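Post-proline cleaving enzyme (Rickettsia typhi, PDB 4HVT) probably acts as a serine endopeptidase of the prolyl oligopeptidase family, cleaving peptides on the carboxyl side of proline residues. Local coordinates at residues V572-T577 and Y626-N631; I592-R597 and H653-R658; T640-D645 and Y673-K678. All blocks are in the same frame, centred on the assembly; numbering follows the deposited sequence.

Contact 1: V572-T577 and Y626-N631; sequences VSVAMT and YAPLEN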
loop_
_atom_site.group_PDB
_atom_site.type_symbol
_atom_site.label_atom_id
_atom_site.label_comp_id
_atom_site.label_asym_id
_atom_site.label_seq_id
_atom_site.Cartn_x
_atom_site.Cartn_y
_atom_site.Cartn_z
ATOM N N VAL A 572 -1.676 8.353 15.528
ATOM C CA VAL A 572 -1.671 9.780 15.801
ATOM C C VAL A 572 -2.824 10.215 16.719
ATOM O O VAL A 572 -2.687 11.182 17.421
ATOM C CB VAL A 572 -1.596 10.678 14.537
ATOM C CG1 VAL A 572 -0.327 10.466 13.753
ATOM C CG2 VAL A 572 -2.847 10.613 13.693
ATOM N N SER A 573 -3.942 9.494 16.713
ATOM C CA SER A 573 -4.987 9.722 17.670
ATOM C C SER A 573 -4.617 9.249 19.069
ATOM O O SER A 573 -5.037 9.881 20.045
ATOM C CB SER A 573 -6.301 9.151 17.207
ATOM O OG SER A 573 -6.257 7.745 17.005
ATOM N N VAL A 574 -3.881 8.137 19.194
ATOM C CA VAL A 574 -3.248 7.783 20.459
ATOM C C VAL A 574 -2.233 8.856 20.918
ATOM O O VAL A 574 -2.235 9.262 22.088
ATOM C CB VAL A 574 -2.561 6.431 20.425
ATOM C CG1 VAL A 574 -1.760 6.244 21.708
ATOM C CG2 VAL A 574 -3.575 5.326 20.195
ATOM N N ALA A 575 -1.372 9.298 20.015
ATOM C CA ALA A 575 -0.331 10.249 20.354
ATOM C C ALA A 575 -0.956 11.505 20.957
ATOM O O ALA A 575 -0.497 12.050 21.968
ATOM C CB ALA A 575 0.522 10.596 19.141
ATOM N N MET A 576 -2.012 12.008 20.321
ATOM C CA MET A 576 -2.524 13.312 20.694
ATOM C C MET A 576 -3.357 13.204 21.960
ATOM O O MET A 576 -3.506 14.194 22.689
ATOM C CB MET A 576 -3.372 13.908 19.565
ATOM C CG MET A 576 -4.729 13.275 19.327
ATOM S SD MET A 576 -5.767 14.046 18.054
ATOM C CE MET A 576 -6.497 15.300 18.996
ATOM N N THR A 577 -3.886 12.010 22.233
ATOM C CA THR A 577 -4.618 11.822 23.465
ATOM C C THR A 577 -3.693 11.451 24.664
ATOM O O THR A 577 -3.964 11.847 25.773
ATOM C CB THR A 577 -5.805 10.827 23.328
ATOM O OG1 THR A 577 -5.344 9.560 22.834
ATOM C CG2 THR A 577 -6.900 11.392 22.358
ATOM N N TYR A 626 -4.956 2.520 25.787
ATOM C CA TYR A 626 -4.562 3.446 24.745
ATOM C C TYR A 626 -5.667 3.903 23.851
ATOM O O TYR A 626 -5.499 4.967 23.191
ATOM C CB TYR A 626 -3.397 2.933 23.898
ATOM C CG TYR A 626 -3.714 1.776 22.969
ATOM C CD1 TYR A 626 -4.410 1.987 21.801
ATOM C CD2 TYR A 626 -3.270 0.484 23.252
ATOM C CE1 TYR A 626 -4.687 0.943 20.926
ATOM C CE2 TYR A 626 -3.555 -0.570 22.382
ATOM C CZ TYR A 626 -4.220 -0.328 21.204
ATOM O OH TYR A 626 -4.468 -1.419 20.370
ATOM N N ALA A 627 -6.771 3.155 23.784
ATOM C CA ALA A 627 -7.806 3.436 22.800
ATOM C C ALA A 627 -8.234 4.908 22.943
ATOM O O ALA A 627 -8.619 5.297 24.020
ATOM C CB ALA A 627 -8.986 2.489 22.984
ATOM N N PRO A 628 -8.148 5.709 21.859
ATOM C CA PRO A 628 -8.407 7.170 22.057
ATOM C C PRO A 628 -9.781 7.476 22.611
ATOM O O PRO A 628 -9.911 8.375 23.474
ATOM C CB PRO A 628 -8.210 7.769 20.644
ATOM C CG PRO A 628 -7.385 6.783 19.938
ATOM C CD PRO A 628 -7.670 5.396 20.516
ATOM N N LEU A 629 -10.811 6.722 22.223
ATOM C CA LEU A 629 -12.195 7.071 22.687
ATOM C C LEU A 629 -12.386 6.750 24.141
ATOM O O LEU A 629 -13.339 7.285 24.789
ATOM C CB LEU A 629 -13.270 6.344 21.869
ATOM C CG LEU A 629 -13.299 6.632 20.363
ATOM C CD1 LEU A 629 -14.324 5.710 19.708
ATOM C CD2 LEU A 629 -13.669 8.075 20.111
ATOM N N GLU A 630 -11.484 5.938 24.698
ATOM C CA GLU A 630 -11.480 5.598 26.133
ATOM C C GLU A 630 -10.585 6.515 26.983
ATOM O O GLU A 630 -10.536 6.382 28.219
ATOM C CB GLU A 630 -11.009 4.174 26.359
ATOM C CG GLU A 630 -11.940 3.119 25.801
ATOM C CD GLU A 630 -13.287 3.061 26.525
ATOM O OE1 GLU A 630 -13.318 2.782 27.755
ATOM O OE2 GLU A 630 -14.325 3.311 25.879
ATOM N N ASN A 631 -9.902 7.465 26.363
ATOM C CA ASN A 631 -8.892 8.253 27.078
ATOM C C ASN A 631 -9.028 9.706 26.638
ATOM O O ASN A 631 -8.067 10.379 26.396
ATOM C CB ASN A 631 -7.473 7.707 26.851
ATOM C CG ASN A 631 -7.273 6.349 27.521
ATOM O OD1 ASN A 631 -7.004 6.272 28.737
ATOM N ND2 ASN A 631 -7.505 5.284 26.769
HETATM O O HOH W 1 -5.006 7.320 24.379
HETATM O O HOH W 2 -6.470 12.382 27.259
#
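With chi1 at 61°, Ser573 holds OG between its own backbone N and carbonyl carbon, and from there the oxygen lies 3.3 Å from Pro628 CG. The hydroxyl is hydrogen-bonded within its own helix, where Gly569 O and Leu570 O are its partners, and touches the proline ring by van der Waals contact. Val574 has CG1 anti to the backbone N (chi1 172°), which leaves CG2 beside that N. CG2 meets segment 626-631 at two points: Tyr626 O at 3.6 Å and, approaching the ring obliquely, Tyr626 CD1 at 3.8 Å. Phe539 meets the same tyrosine ring edge-to-face. One turn further along the helix, Thr577 crosses Pro628 at about a right angle, OG1 4.0 Å from Pro628 CB. The single proton of OG1 can go to Ser573 O or Val574 O.

The direct contacts are van der Waals, several of them carbon against oxygen; two waters add polar bridges. One water donates to both Thr577 OG1 and Tyr626 O, 2.7 Å from each. A second bridges the backbone oxygens Thr577 O and Asn631 O. Within the turn, Asn631 ND2 donates to Ala627 O at 3.0 Å (N-H...O angle 163°), while Glu630 N comes to the same oxygen from the opposite face of its plane. Two donors thus grip Ala627 O, just before the short 3-10 segment containing Pro628. The arrangement packs the loop after helix 617-626 against helix 567-578, which begins within a GxSxG sequence (Gly564, Ser566, Gly568) consistent with the nucleophile elbow of an alpha/beta-hydrolase.

Contact 2: I592-R597 and H653-R658; sequences ILDMIR and HPWHGR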
loop_
_atom_site.group_PDB
_atom_site.type_symbol
_atom_site.label_atom_id
_atom_site.label_comp_id
_atom_site.label_asym_id
_atom_site.label_seq_id
_atom_site.Cartn_x
_atom_site.Cartn_y
_atom_site.Cartn_z
ATOM N N ILE A 592 -8.360 3.847 11.490
ATOM C CA ILE A 592 -8.966 2.866 12.411
ATOM C C ILE A 592 -8.696 3.498 13.781
ATOM O O ILE A 592 -7.583 3.977 14.046
ATOM C CB ILE A 592 -8.397 1.425 12.260
ATOM C CG1 ILE A 592 -9.223 0.480 13.110
ATOM C CG2 ILE A 592 -6.907 1.319 12.550
ATOM C CD1 ILE A 592 -8.800 -0.986 12.927
ATOM N N LEU A 593 -9.701 3.538 14.635
ATOM C CA LEU A 593 -9.451 4.139 15.934
ATOM C C LEU A 593 -10.360 3.682 17.055
ATOM O O LEU A 593 -9.963 3.739 18.198
ATOM C CB LEU A 593 -9.423 5.656 15.848
ATOM C CG LEU A 593 -10.546 6.639 15.804
ATOM C CD1 LEU A 593 -11.402 6.722 17.063
ATOM C CD2 LEU A 593 -9.902 8.021 15.505
ATOM N N ASP A 594 -11.560 3.236 16.702
ATOM C CA ASP A 594 -12.453 2.597 17.714
ATOM C C ASP A 594 -12.007 1.151 17.966
ATOM O O ASP A 594 -12.500 0.219 17.348
ATOM C CB ASP A 594 -13.906 2.668 17.306
ATOM C CG ASP A 594 -14.855 2.153 18.412
ATOM O OD1 ASP A 594 -14.376 1.504 19.376
ATOM O OD2 ASP A 594 -16.080 2.409 18.296
ATOM N N MET A 595 -11.029 0.989 18.838
ATOM C CA MET A 595 -10.372 -0.300 19.015
ATOM C C MET A 595 -11.202 -1.281 19.879
ATOM O O MET A 595 -10.882 -2.476 19.941
ATOM C CB MET A 595 -8.940 -0.088 19.515
ATOM C CG MET A 595 -8.118 0.858 18.608
ATOM S SD MET A 595 -8.291 0.510 16.852
ATOM C CE MET A 595 -7.507 -1.077 16.691
ATOM N N ILE A 596 -12.277 -0.804 20.531
ATOM C CA ILE A 596 -13.208 -1.732 21.172
ATOM C C ILE A 596 -14.130 -2.424 20.143
ATOM O O ILE A 596 -14.403 -3.643 20.249
ATOM C CB ILE A 596 -14.022 -1.052 22.291
ATOM C CG1 ILE A 596 -13.084 -0.377 23.299
ATOM C CG2 ILE A 596 -14.875 -2.090 22.997
ATOM C CD1 ILE A 596 -13.764 0.005 24.619
ATOM N N ARG A 597 -14.606 -1.649 19.159
ATOM C CA ARG A 597 -15.651 -2.085 18.233
ATOM C C ARG A 597 -15.150 -2.349 16.817
ATOM O O ARG A 597 -15.952 -2.627 15.945
ATOM C CB ARG A 597 -16.766 -1.014 18.159
ATOM C CG ARG A 597 -17.419 -0.781 19.524
ATOM C CD ARG A 597 -18.746 -0.022 19.445
ATOM N NE ARG A 597 -19.716 -0.592 18.553
ATOM C CZ ARG A 597 -20.718 0.060 17.954
ATOM N NH1 ARG A 597 -20.942 1.332 18.187
ATOM N NH2 ARG A 597 -21.526 -0.593 17.132
ATOM N N HIS A 653 -14.070 1.492 7.367
ATOM C CA HIS A 653 -15.407 2.068 7.533
ATOM C C HIS A 653 -15.287 3.523 8.038
ATOM O O HIS A 653 -14.473 3.819 8.875
ATOM C CB HIS A 653 -16.275 1.231 8.464
ATOM C CG HIS A 653 -17.745 1.562 8.415
ATOM N ND1 HIS A 653 -18.297 2.691 8.973
ATOM C CD2 HIS A 653 -18.789 0.846 7.938
ATOM C CE1 HIS A 653 -19.601 2.697 8.785
ATOM N NE2 HIS A 653 -19.928 1.561 8.184
ATOM N N PRO A 654 -16.103 4.419 7.517
ATOM C CA PRO A 654 -16.018 5.808 8.062
ATOM C C PRO A 654 -16.424 6.052 9.512
ATOM O O PRO A 654 -16.187 7.148 10.016
ATOM C CB PRO A 654 -16.980 6.592 7.168
ATOM C CG PRO A 654 -17.952 5.598 6.614
ATOM C CD PRO A 654 -17.134 4.321 6.469
ATOM N N TRP A 655 -17.043 5.056 10.169
ATOM C CA TRP A 655 -17.408 5.137 11.571
ATOM C C TRP A 655 -16.261 5.707 12.417
ATOM O O TRP A 655 -16.446 6.571 13.229
ATOM C CB TRP A 655 -17.745 3.758 12.115
ATOM C CG TRP A 655 -17.737 3.657 13.626
ATOM C CD1 TRP A 655 -16.831 3.029 14.405
ATOM C CD2 TRP A 655 -18.692 4.229 14.522
ATOM N NE1 TRP A 655 -17.143 3.138 15.718
ATOM C CE2 TRP A 655 -18.300 3.855 15.837
ATOM C CE3 TRP A 655 -19.849 4.976 14.343
ATOM C CZ2 TRP A 655 -19.011 4.226 16.965
ATOM C CZ3 TRP A 655 -20.583 5.324 15.494
ATOM C CH2 TRP A 655 -20.137 4.961 16.772
ATOM N N HIS A 656 -15.040 5.243 12.153
ATOM C CA HIS A 656 -13.918 5.639 13.016
ATOM C C HIS A 656 -13.669 7.133 13.019
ATOM O O HIS A 656 -13.479 7.736 14.075
ATOM C CB HIS A 656 -12.626 4.874 12.660
ATOM C CG HIS A 656 -12.764 3.395 12.767
ATOM N ND1 HIS A 656 -12.625 2.726 13.961
ATOM C CD2 HIS A 656 -13.009 2.439 11.830
ATOM C CE1 HIS A 656 -12.783 1.424 13.759
ATOM N NE2 HIS A 656 -13.052 1.236 12.482
ATOM N N GLY A 657 -13.677 7.721 11.840
ATOM C CA GLY A 657 -13.437 9.180 11.707
ATOM C C GLY A 657 -14.656 9.952 12.234
ATOM O O GLY A 657 -14.522 10.954 12.960
ATOM N N ARG A 658 -15.842 9.455 11.887
ATOM C CA ARG A 658 -17.077 10.098 12.272
ATOM C C ARG A 658 -17.205 10.154 13.783
ATOM O O ARG A 658 -17.468 11.228 14.341
ATOM C CB ARG A 658 -18.262 9.342 11.726
ATOM C CG ARG A 658 -18.553 9.619 10.292
ATOM C CD ARG A 658 -19.450 8.538 9.736
ATOM N NE ARG A 658 -19.860 8.777 8.369
ATOM C CZ ARG A 658 -20.751 8.026 7.719
ATOM N NH1 ARG A 658 -21.380 7.012 8.321
ATOM N NH2 ARG A 658 -21.045 8.326 6.461
#
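His656 lays one face of its imidazole over the backbone of Ile592, whose CA sits 4.0 Å from the ring centroid in a CH-pi contact, while Ile592 CG1 lies over the same face, 3.7 Å from His656 CE1. Trp655 CD1 lies over the centre of the opposite face, so the ring is sandwiched. At its edge, Asp594 N donates to His656 ND1 at 3.0 Å and close to the ring plane. ND1 acts here as acceptor, and any proton of a neutral ring would therefore probably be on NE2.

The indole makes the second link: Trp655 NE1 donates in its own plane to Asp594 OD2, 2.9 Å away, on the anti side of the carboxylate. The other oxygen, Asp594 OD1, accepts from Arg597 N at 3.2 Å, met from above the carboxylate plane. Arg597 NH1 approaches Trp655 CZ2 obliquely at 3.7 Å, and the same guanidinium is salt-bridged to Glu28 and Glu600.

On the helix side, Trp655 N donates to His653 ND1, a capping bond. Asp594, the first residue of an Asx motif and the central residue of an inverse gamma turn, is thus tied to the first turn of helix 655-664 in the alpha/beta-hydrolase domain.

Contact 3: T640-D645 and Y673-K678; sequences TVLITD and YFLESK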
loop_
_atom_site.group_PDB
_atom_site.type_symbol
_atom_site.label_atom_id
_atom_site.label_comp_id
_atom_site.label_asym_id
_atom_site.label_seq_id
_atom_site.Cartn_x
_atom_site.Cartn_y
_atom_site.Cartn_z
ATOM N N THR A 640 -5.075 20.859 17.647
ATOM C CA THR A 640 -6.026 20.967 16.545
ATOM C C THR A 640 -5.801 19.792 15.620
ATOM O O THR A 640 -4.661 19.455 15.326
ATOM C CB THR A 640 -5.865 22.289 15.766
ATOM O OG1 THR A 640 -6.912 22.443 14.802
ATOM C CG2 THR A 640 -4.496 22.469 15.114
ATOM N N VAL A 641 -6.893 19.166 15.208
ATOM C CA VAL A 641 -6.815 17.944 14.446
ATOM C C VAL A 641 -7.695 18.036 13.210
ATOM O O VAL A 641 -8.822 18.550 13.248
ATOM C CB VAL A 641 -7.168 16.698 15.287
ATOM C CG1 VAL A 641 -8.503 16.862 15.944
ATOM C CG2 VAL A 641 -7.170 15.428 14.449
ATOM N N LEU A 642 -7.169 17.528 12.098
ATOM C CA LEU A 642 -7.923 17.321 10.866
ATOM C C LEU A 642 -8.236 15.834 10.755
ATOM O O LEU A 642 -7.352 15.021 10.835
ATOM C CB LEU A 642 -7.065 17.732 9.639
ATOM C CG LEU A 642 -7.665 17.406 8.257
ATOM C CD1 LEU A 642 -9.004 18.092 8.039
ATOM C CD2 LEU A 642 -6.754 17.883 7.108
ATOM N N ILE A 643 -9.523 15.490 10.673
ATOM C CA ILE A 643 -9.956 14.073 10.642
ATOM C C ILE A 643 -10.550 13.824 9.281
ATOM O O ILE A 643 -11.372 14.598 8.792
ATOM C CB ILE A 643 -11.024 13.825 11.690
ATOM C CG1 ILE A 643 -10.532 14.130 13.131
ATOM C CG2 ILE A 643 -11.464 12.409 11.586
ATOM C CD1 ILE A 643 -11.639 14.251 14.185
ATOM N N THR A 644 -10.120 12.771 8.610
ATOM C CA THR A 644 -10.695 12.480 7.276
ATOM C C THR A 644 -11.234 11.058 7.173
ATOM O O THR A 644 -10.660 10.128 7.739
ATOM C CB THR A 644 -9.667 12.724 6.149
ATOM O OG1 THR A 644 -8.650 11.675 6.137
ATOM C CG2 THR A 644 -9.006 14.085 6.321
ATOM N N ASP A 645 -12.318 10.890 6.427
ATOM C CA ASP A 645 -12.809 9.551 6.156
ATOM C C ASP A 645 -13.611 9.497 4.842
ATOM O O ASP A 645 -13.738 10.529 4.157
ATOM C CB ASP A 645 -13.566 9.048 7.393
ATOM C CG ASP A 645 -14.907 9.714 7.602
ATOM O OD1 ASP A 645 -15.658 9.905 6.635
ATOM O OD2 ASP A 645 -15.239 9.967 8.766
ATOM N N TYR A 673 -11.217 19.805 12.405
ATOM C CA TYR A 673 -11.541 19.968 11.005
ATOM C C TYR A 673 -11.861 18.545 10.559
ATOM O O TYR A 673 -11.187 17.622 10.971
ATOM C CB TYR A 673 -10.325 20.594 10.231
ATOM C CG TYR A 673 -10.075 22.040 10.654
ATOM C CD1 TYR A 673 -10.718 23.066 10.006
ATOM C CD2 TYR A 673 -9.212 22.363 11.711
ATOM C CE1 TYR A 673 -10.547 24.388 10.395
ATOM C CE2 TYR A 673 -9.044 23.684 12.116
ATOM C CZ TYR A 673 -9.699 24.680 11.436
ATOM O OH TYR A 673 -9.547 26.004 11.790
ATOM N N PHE A 674 -12.925 18.389 9.799
ATOM C CA PHE A 674 -13.444 17.100 9.371
ATOM C C PHE A 674 -13.768 17.146 7.893
ATOM O O PHE A 674 -14.444 18.072 7.454
ATOM C CB PHE A 674 -14.684 16.799 10.200
ATOM C CG PHE A 674 -15.382 15.529 9.826
ATOM C CD1 PHE A 674 -14.932 14.321 10.335
ATOM C CD2 PHE A 674 -16.425 15.535 8.907
ATOM C CE1 PHE A 674 -15.540 13.113 9.974
ATOM C CE2 PHE A 674 -17.064 14.340 8.553
ATOM C CZ PHE A 674 -16.614 13.127 9.080
ATOM N N LEU A 675 -13.365 16.097 7.152
ATOM C CA LEU A 675 -13.575 15.991 5.714
ATOM C C LEU A 675 -14.015 14.557 5.415
ATOM O O LEU A 675 -13.218 13.590 5.574
ATOM C CB LEU A 675 -12.294 16.289 4.934
ATOM C CG LEU A 675 -11.759 17.730 5.027
ATOM C CD1 LEU A 675 -10.396 17.732 4.442
ATOM C CD2 LEU A 675 -12.631 18.650 4.231
ATOM N N GLU A 676 -15.246 14.434 4.946
ATOM C CA GLU A 676 -15.787 13.147 4.567
ATOM C C GLU A 676 -15.932 13.125 3.048
ATOM O O GLU A 676 -16.683 13.912 2.489
ATOM C CB GLU A 676 -17.107 12.828 5.249
ATOM C CG GLU A 676 -17.644 11.472 4.720
ATOM C CD GLU A 676 -18.638 10.791 5.578
ATOM O OE1 GLU A 676 -19.825 10.728 5.141
ATOM O OE2 GLU A 676 -18.292 10.383 6.710
ATOM N N SER A 677 -15.188 12.254 2.386
ATOM C CA SER A 677 -15.282 12.079 0.943
ATOM C C SER A 677 -16.302 11.094 0.494
ATOM O O SER A 677 -16.355 10.004 1.046
ATOM C CB SER A 677 -13.944 11.674 0.318
ATOM O OG SER A 677 -14.167 11.180 -1.015
ATOM N N LYS A 678 -17.086 11.466 -0.523
ATOM C CA LYS A 678 -18.150 10.616 -1.086
ATOM C C LYS A 678 -17.669 9.332 -1.676
ATOM O O LYS A 678 -18.323 8.284 -1.532
ATOM C CB LYS A 678 -18.927 11.367 -2.198
#
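The Tyr673 ring is met at its edge, near its plane, by Thr640 OG1, which lies 3.6 Å from CE2 and is itself bonded to Lys671 O. Phe674 starts out on the other surface of the sheet, its ring leaning back toward strand 640-645, where Asp645 OD2 approaches it obliquely, 3.4 Å from Phe674 CE1, with carboxylate and ring planes 75° apart. Asp645 CG sits between the backbone N and the carbonyl carbon (chi1 72°), on the same surface as Phe674 and Glu676. The second oxygen, Asp645 OD1, is only 2.7 Å from Glu676 OE2, the two carboxylates being turned against each other. Two carboxylate oxygens this close suggest that one of the acids probably carries a proton, and Arg658, salt-bridged to Glu676 OE2, would offset the remaining negative charge.

On the face of Tyr673 and Leu675, Leu642 CD1 touches both, 3.6 Å from Tyr673 CB and 3.9 Å from Leu675 CD1. Ile643 CG2 packs against Phe674 CD1 on the reverse.

Five backbone hydrogen bonds join the strands, alternating in direction: Tyr673 N to Val641 O, Ile643 N to Tyr673 O (2.7 Å), Leu675 N to Ile643 O, Asp645 N to Leu675 O, and Ser677 N to Asp645 O (2.9 Å). CA-H...O contacts run between them. Strand directions differ by 9°, and the pair is the parallel strand pairing of a beta-alpha-beta crossover through helix 655-664, placing 672-677 at the outer edge of the central sheet of an alpha/beta-hydrolase fold.

All three contacts lie in the hydrolase domain. Contacts 1 and 2 have centres about 12 Å apart and share a packing seam, with Leu629 CG 3.8 Å from Leu593 CD1. Contacts 2 and 3 are about 13 Å apart and linked by charge: Arg658 NE, from the helix of contact 2, is 2.8 Å from Glu676 OE2. Contacts 1 and 3, about 17 Å apart, barely meet, through Met576 and Val641. Helix 655-664 is common ground, carrying His656 and Trp655 of contact 2 and connecting the two strands of contact 3. Ser566, Asp649 and His682 are arranged as the probable catalytic triad; the side chains of Ile592 and Asp645 lie near it without touching those residues.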